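Local structure of cytolethal distending toxin protein B (Haemophilus ducreyi, 1SR4) at the interface of chains A and B and the interface of chains C and B. The protein acts as the DNase I-like catalytic subunit of a tripartite bacterial genotoxin, probably damaging host DNA after delivery by the two other subunits. Residues are numbered along the deposited sequence; one frame, centred on the assembly and turned at random. Chains: chain A, cytolethal distending toxin protein B; chain B, cytolethal distending toxin protein C; chain C, Cytolethal distending toxin subunit A.

All three contacts involve chain B, the CdtC subunit, which touches chain A (CdtB) in contacts 1 and 2 and chain C (CdtA) in contact 3. The C-alpha centres of contacts 1 and 2 lie about 22 Å apart, so chain A is met at two separate places. Contacts 2 and 3 are about 14 Å apart, and contacts 1 and 3 about 32 Å. Contact 2 uses chain B strand 144-147, which follows soon after the 3-10 helix 140-142 of contact 3. This short stretch thus faces both partners, as suits the known CdtA, CdtB and CdtC heterotrimer.

Contact 1: the interface of chains A and B. Residues chain A 205, 207, 209, 212, 214; chain B 156-158.
A:Pro207 and B:Pro158 meet ring against ring in this small patch between CdtB and CdtC. The two proline rings cross obliquely. CG at the tip of the A:Pro207 ring lies 3.7 Å from CD of B:Pro158. The same CG also meets the side chain of B:Leu156, with 3.8 Å to its CB. A:Pro207 therefore packs against both ends of the segment B:Leu156 to B:Pro158. These van der Waals contacts carry the apolar part of the patch. CD1 of A:Ile214 reaches the rim of the B:Pro158 ring more loosely, 4.2 Å from CB.

A second group of contacts sets backbone carbonyls of chain A beside carbons of chain B. The carbonyl O of A:Thr205 faces B:Pro158 CG at 4.0 Å. The carbonyl O of A:His209 faces B:Leu156 CD1 at 3.8 Å. In B:Leu156, CG stands anti to the carbonyl carbon (chi1 -63°), and one methyl branch reaches toward that oxygen.

Polar pairing plays no part among these residues, so shape complementarity appears to hold the patch. All the residues lie in loops. B:Pro158 ends the modelled part of chain B, whose tail lies against CdtB here. On the A:Gly212 side of the B:Pro158 ring, the glycine carbonyl O lies 3.7 Å from B:Pro158 CB.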
# COMPACT_ATOMS: atom_id res chain seq x y z
N THR A 205 11.04 0.04 13.56
CA THR A 205 11.18 0.87 14.75
C THR A 205 10.31 2.11 14.49
O THR A 205 10.26 3.03 15.30
CB THR A 205 12.63 1.35 14.99
OG1 THR A 205 13.11 2.01 13.82
CG2 THR A 205 13.54 0.18 15.35
N PRO A 207 6.41 3.61 13.53
CA PRO A 207 5.01 3.24 13.78
C PRO A 207 4.40 2.46 12.60
O PRO A 207 4.75 2.70 11.44
CB PRO A 207 4.33 4.60 13.97
CG PRO A 207 5.43 5.45 14.58
CD PRO A 207 6.65 5.04 13.78
N HIS A 209 0.96 1.90 12.78
CA HIS A 209 -0.46 2.23 12.97
C HIS A 209 -0.54 3.72 13.30
O HIS A 209 0.41 4.28 13.85
CB HIS A 209 -1.03 1.39 14.11
CG HIS A 209 -2.49 1.63 14.39
ND1 HIS A 209 -2.93 2.21 15.55
CD2 HIS A 209 -3.59 1.32 13.67
CE1 HIS A 209 -4.25 2.26 15.54
NE2 HIS A 209 -4.68 1.73 14.41
N GLY A 212 0.55 5.59 16.47
CA GLY A 212 1.96 5.79 16.74
C GLY A 212 2.59 4.47 17.20
O GLY A 212 3.82 4.35 17.26
N ILE A 214 3.73 0.35 17.29
CA ILE A 214 4.32 -0.64 16.39
C ILE A 214 3.55 -1.93 16.72
O ILE A 214 3.81 -2.58 17.74
CB ILE A 214 5.84 -0.81 16.65
CG1 ILE A 214 6.57 0.52 16.43
CG2 ILE A 214 6.42 -1.86 15.69
CD1 ILE A 214 7.98 0.57 16.99
N LEU B 156 4.06 10.69 13.11
CA LEU B 156 3.74 9.66 14.09
C LEU B 156 4.97 9.35 14.95
O LEU B 156 6.07 9.19 14.43
CB LEU B 156 3.27 8.38 13.39
CG LEU B 156 1.97 8.51 12.58
CD1 LEU B 156 1.69 7.22 11.83
CD2 LEU B 156 0.83 8.87 13.51
N ILE B 157 4.76 9.27 16.26
CA ILE B 157 5.85 9.00 17.20
C ILE B 157 5.57 7.73 18.00
O ILE B 157 4.54 7.62 18.64
CB ILE B 157 6.00 10.16 18.19
CG1 ILE B 157 6.24 11.46 17.42
CG2 ILE B 157 7.17 9.89 19.15
CD1 ILE B 157 6.25 12.70 18.32
N PRO B 158 6.50 6.76 17.96
CA PRO B 158 6.30 5.51 18.70
C PRO B 158 6.47 5.75 20.20
O PRO B 158 7.25 6.65 20.56
CB PRO B 158 7.39 4.60 18.12
CG PRO B 158 8.51 5.57 17.81
CD PRO B 158 7.77 6.75 17.21

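Contact 2: the interface of chains A and B. Residues chain A 24-25, 29, 245-247; chain B 103, 105, 146-147.
B:Phe105 sets the tip of its ring against A:Ile25, and the two side chains cross at about a right angle. CZ of the ring lies 3.6 Å from CG1 of A:Ile25. The carbonyl O of A:Asn24 and the hydroxyl OG of A:Ser246 sit at the ring edge, in its plane. Beside this apolar contact, the backbone N of A:Gln247 donates a hydrogen bond of 2.9 Å to the carbonyl O of B:Ile146. It is fairly straight, 163° at H.

Water 1 joins the two chains. It bonds to the carbonyl O of A:Arg245, to A:Ser246 OG and to the carbonyl O of B:Gly103, 2.9 Å away. A longer bond of 3.2 Å links it to B:Ile146 N.

A:Gln29 touches B:Gly103 itself and also positions A:Ser246. Its extended chain brings NE2 to A:Ser246 OG at 3.0 Å, with OG nearly in the amide plane. Its OE1 accepts a bond from A:Arg245 N, which lies above the carbonyl plane. Both amide ends are used, which should fix the amide rotation and steady A:Ser246.

On CdtB, helix 20-31 and the loop at A:Arg245 to A:Gln247 form the site. On CdtC, strands 105-109 and 144-147 supply most of it, with B:Gly103 in a loop.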
# COMPACT_ATOMS: atom_id res chain seq x y z
N ASN A 24 -8.06 -3.05 -4.46
CA ASN A 24 -7.65 -2.53 -5.75
C ASN A 24 -6.73 -1.33 -5.74
O ASN A 24 -6.07 -1.05 -6.74
CB ASN A 24 -8.87 -2.28 -6.62
CG ASN A 24 -9.50 -3.58 -7.06
OD1 ASN A 24 -8.86 -4.40 -7.74
ND2 ASN A 24 -10.74 -3.81 -6.65
N ILE A 25 -6.68 -0.62 -4.62
CA ILE A 25 -5.77 0.51 -4.50
C ILE A 25 -4.46 0.01 -3.87
O ILE A 25 -3.44 -0.11 -4.55
CB ILE A 25 -6.37 1.64 -3.63
CG1 ILE A 25 -7.58 2.24 -4.36
CG2 ILE A 25 -5.30 2.73 -3.33
CD1 ILE A 25 -8.36 3.24 -3.52
N GLN A 29 -0.93 -2.51 -5.29
CA GLN A 29 0.37 -1.87 -5.30
C GLN A 29 1.43 -2.64 -4.50
O GLN A 29 2.61 -2.63 -4.85
CB GLN A 29 0.24 -0.41 -4.80
CG GLN A 29 -0.47 0.49 -5.83
CD GLN A 29 -0.88 1.88 -5.30
OE1 GLN A 29 -0.43 2.32 -4.25
NE2 GLN A 29 -1.75 2.57 -6.07
N ARG A 245 1.69 4.40 -4.09
CA ARG A 245 1.48 5.40 -5.14
C ARG A 245 0.14 6.07 -4.82
O ARG A 245 -0.38 6.84 -5.61
CB ARG A 245 1.36 4.73 -6.51
CG ARG A 245 2.45 3.69 -6.82
CD ARG A 245 3.78 4.35 -7.09
NE ARG A 245 4.78 3.38 -7.58
CZ ARG A 245 5.71 2.80 -6.81
NH1 ARG A 245 5.78 3.08 -5.51
NH2 ARG A 245 6.57 1.95 -7.35
N SER A 246 -0.39 5.77 -3.63
CA SER A 246 -1.70 6.26 -3.18
C SER A 246 -1.78 6.37 -1.66
O SER A 246 -0.91 5.90 -0.94
CB SER A 246 -2.80 5.27 -3.57
OG SER A 246 -2.91 5.08 -4.97
N GLN A 247 -2.87 6.97 -1.20
CA GLN A 247 -3.17 7.04 0.22
C GLN A 247 -3.28 5.57 0.68
O GLN A 247 -3.68 4.69 -0.11
CB GLN A 247 -4.52 7.72 0.42
CG GLN A 247 -5.18 7.52 1.79
CD GLN A 247 -4.38 8.14 2.92
OE1 GLN A 247 -3.18 7.87 3.07
NE2 GLN A 247 -5.03 8.97 3.73
N GLY B 103 -0.23 2.91 -10.76
CA GLY B 103 -0.76 3.27 -9.46
C GLY B 103 -1.72 4.45 -9.60
O GLY B 103 -2.41 4.83 -8.65
N PHE B 105 -5.06 6.15 -11.36
CA PHE B 105 -6.36 5.57 -11.68
C PHE B 105 -7.03 6.37 -12.77
O PHE B 105 -6.81 7.58 -12.92
CB PHE B 105 -7.30 5.59 -10.47
CG PHE B 105 -6.88 4.66 -9.38
CD1 PHE B 105 -7.28 3.32 -9.41
CD2 PHE B 105 -6.00 5.08 -8.39
CE1 PHE B 105 -6.80 2.41 -8.46
CE2 PHE B 105 -5.51 4.17 -7.44
CZ PHE B 105 -5.92 2.84 -7.48
N ILE B 146 -5.18 9.07 -5.99
CA ILE B 146 -6.03 8.97 -4.80
C ILE B 146 -4.96 9.08 -3.73
O ILE B 146 -4.29 8.10 -3.40
CB ILE B 146 -6.75 7.59 -4.73
CG1 ILE B 146 -7.86 7.50 -5.79
CG2 ILE B 146 -7.45 7.43 -3.38
CD1 ILE B 146 -7.41 7.76 -7.18
N LEU B 147 -4.79 10.28 -3.20
CA LEU B 147 -3.71 10.58 -2.28
C LEU B 147 -4.08 11.02 -0.87
O LEU B 147 -5.25 11.24 -0.56
CB LEU B 147 -2.83 11.68 -2.93
CG LEU B 147 -2.21 11.30 -4.29
CD1 LEU B 147 -1.78 12.54 -5.07
CD2 LEU B 147 -1.02 10.38 -4.06
O HOH W 1 -2.85 7.10 -6.88

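Contact 3: the interface of chains C and B. Residues chain C 87, 199-200; chain B 25-26, 140.
C:Asn87 grips the backbone of B:Leu26 and meets the side chain of B:Leu140 on the close side of this contact between CdtA and CdtC. Its side-chain amide nitrogen ND2 donates a hydrogen bond of 3.0 Å to the carbonyl O of B:Leu26. The bond is nearly straight, 171° at H. It meets a lone pair in the carbonyl plane, and the acceptor also lies in the amide plane of C:Asn87. CG stands anti to the backbone N (chi1 167°), which points the amide at chain B.

The same amide meets B:Leu140 tip to tip. CD1 of B:Leu140 lies 3.4 Å from C:Asn87 OD1. It is 3.7 Å from C:Asn87 CG. One methyl thus packs against the amide while ND2 is held by the hydrogen bond.

The packing is looser toward C:Val199 and C:Leu200. C:Val199 lies slantwise against B:Leu140, with C:Val199 CG1 4.0 Å from B:Leu140 CD1. The other methyl, B:Leu140 CD2, comes no nearer to the carbonyl O of C:Leu200 than 3.9 Å. Chain B hides just 6 Å² of C:Leu200.

C:Asn87 starts the 3-10 helix 87-89, just after strand 82-86. B:Leu140 starts the 3-10 helix 140-142, while B:Leu25 and B:Leu26 follow strand 19-24.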
# COMPACT_ATOMS: atom_id res chain seq x y z
N ASN C 87 3.94 18.91 -12.50
CA ASN C 87 3.93 18.42 -13.87
C ASN C 87 3.51 19.52 -14.87
O ASN C 87 4.10 19.67 -15.94
CB ASN C 87 2.93 17.26 -14.01
CG ASN C 87 2.66 16.93 -15.48
OD1 ASN C 87 3.55 16.41 -16.16
ND2 ASN C 87 1.46 17.24 -15.98
N VAL C 199 5.08 10.34 -13.39
CA VAL C 199 4.45 11.06 -14.49
C VAL C 199 4.86 10.28 -15.74
O VAL C 199 5.92 10.50 -16.33
CB VAL C 199 4.87 12.54 -14.58
CG1 VAL C 199 3.96 13.38 -13.67
CG2 VAL C 199 6.31 12.74 -14.18
N LEU C 200 3.99 9.34 -16.12
CA LEU C 200 4.19 8.46 -17.27
C LEU C 200 2.84 8.11 -17.87
O LEU C 200 1.81 8.27 -17.21
CB LEU C 200 4.87 7.16 -16.83
CG LEU C 200 6.30 7.17 -16.25
CD1 LEU C 200 6.66 5.80 -15.70
CD2 LEU C 200 7.28 7.57 -17.34
N LEU B 25 -3.40 14.07 -12.21
CA LEU B 25 -1.95 13.96 -12.28
C LEU B 25 -1.38 14.95 -13.27
O LEU B 25 -0.17 15.17 -13.32
CB LEU B 25 -1.52 12.54 -12.64
CG LEU B 25 -1.85 11.52 -11.56
CD1 LEU B 25 -1.03 10.25 -11.82
CD2 LEU B 25 -1.51 12.08 -10.17
N LEU B 26 -2.25 15.56 -14.06
CA LEU B 26 -1.78 16.55 -15.02
C LEU B 26 -1.70 17.93 -14.36
O LEU B 26 -0.69 18.60 -14.48
CB LEU B 26 -2.72 16.59 -16.24
CG LEU B 26 -2.29 17.51 -17.40
CD1 LEU B 26 -2.96 17.04 -18.71
CD2 LEU B 26 -2.69 18.96 -17.08
N LEU B 140 -1.63 11.72 -18.98
CA LEU B 140 -1.95 12.20 -17.63
C LEU B 140 -3.31 12.89 -17.52
O LEU B 140 -3.88 12.97 -16.44
CB LEU B 140 -0.85 13.17 -17.15
CG LEU B 140 0.55 12.56 -17.01
CD1 LEU B 140 1.61 13.67 -16.87
CD2 LEU B 140 0.58 11.65 -15.77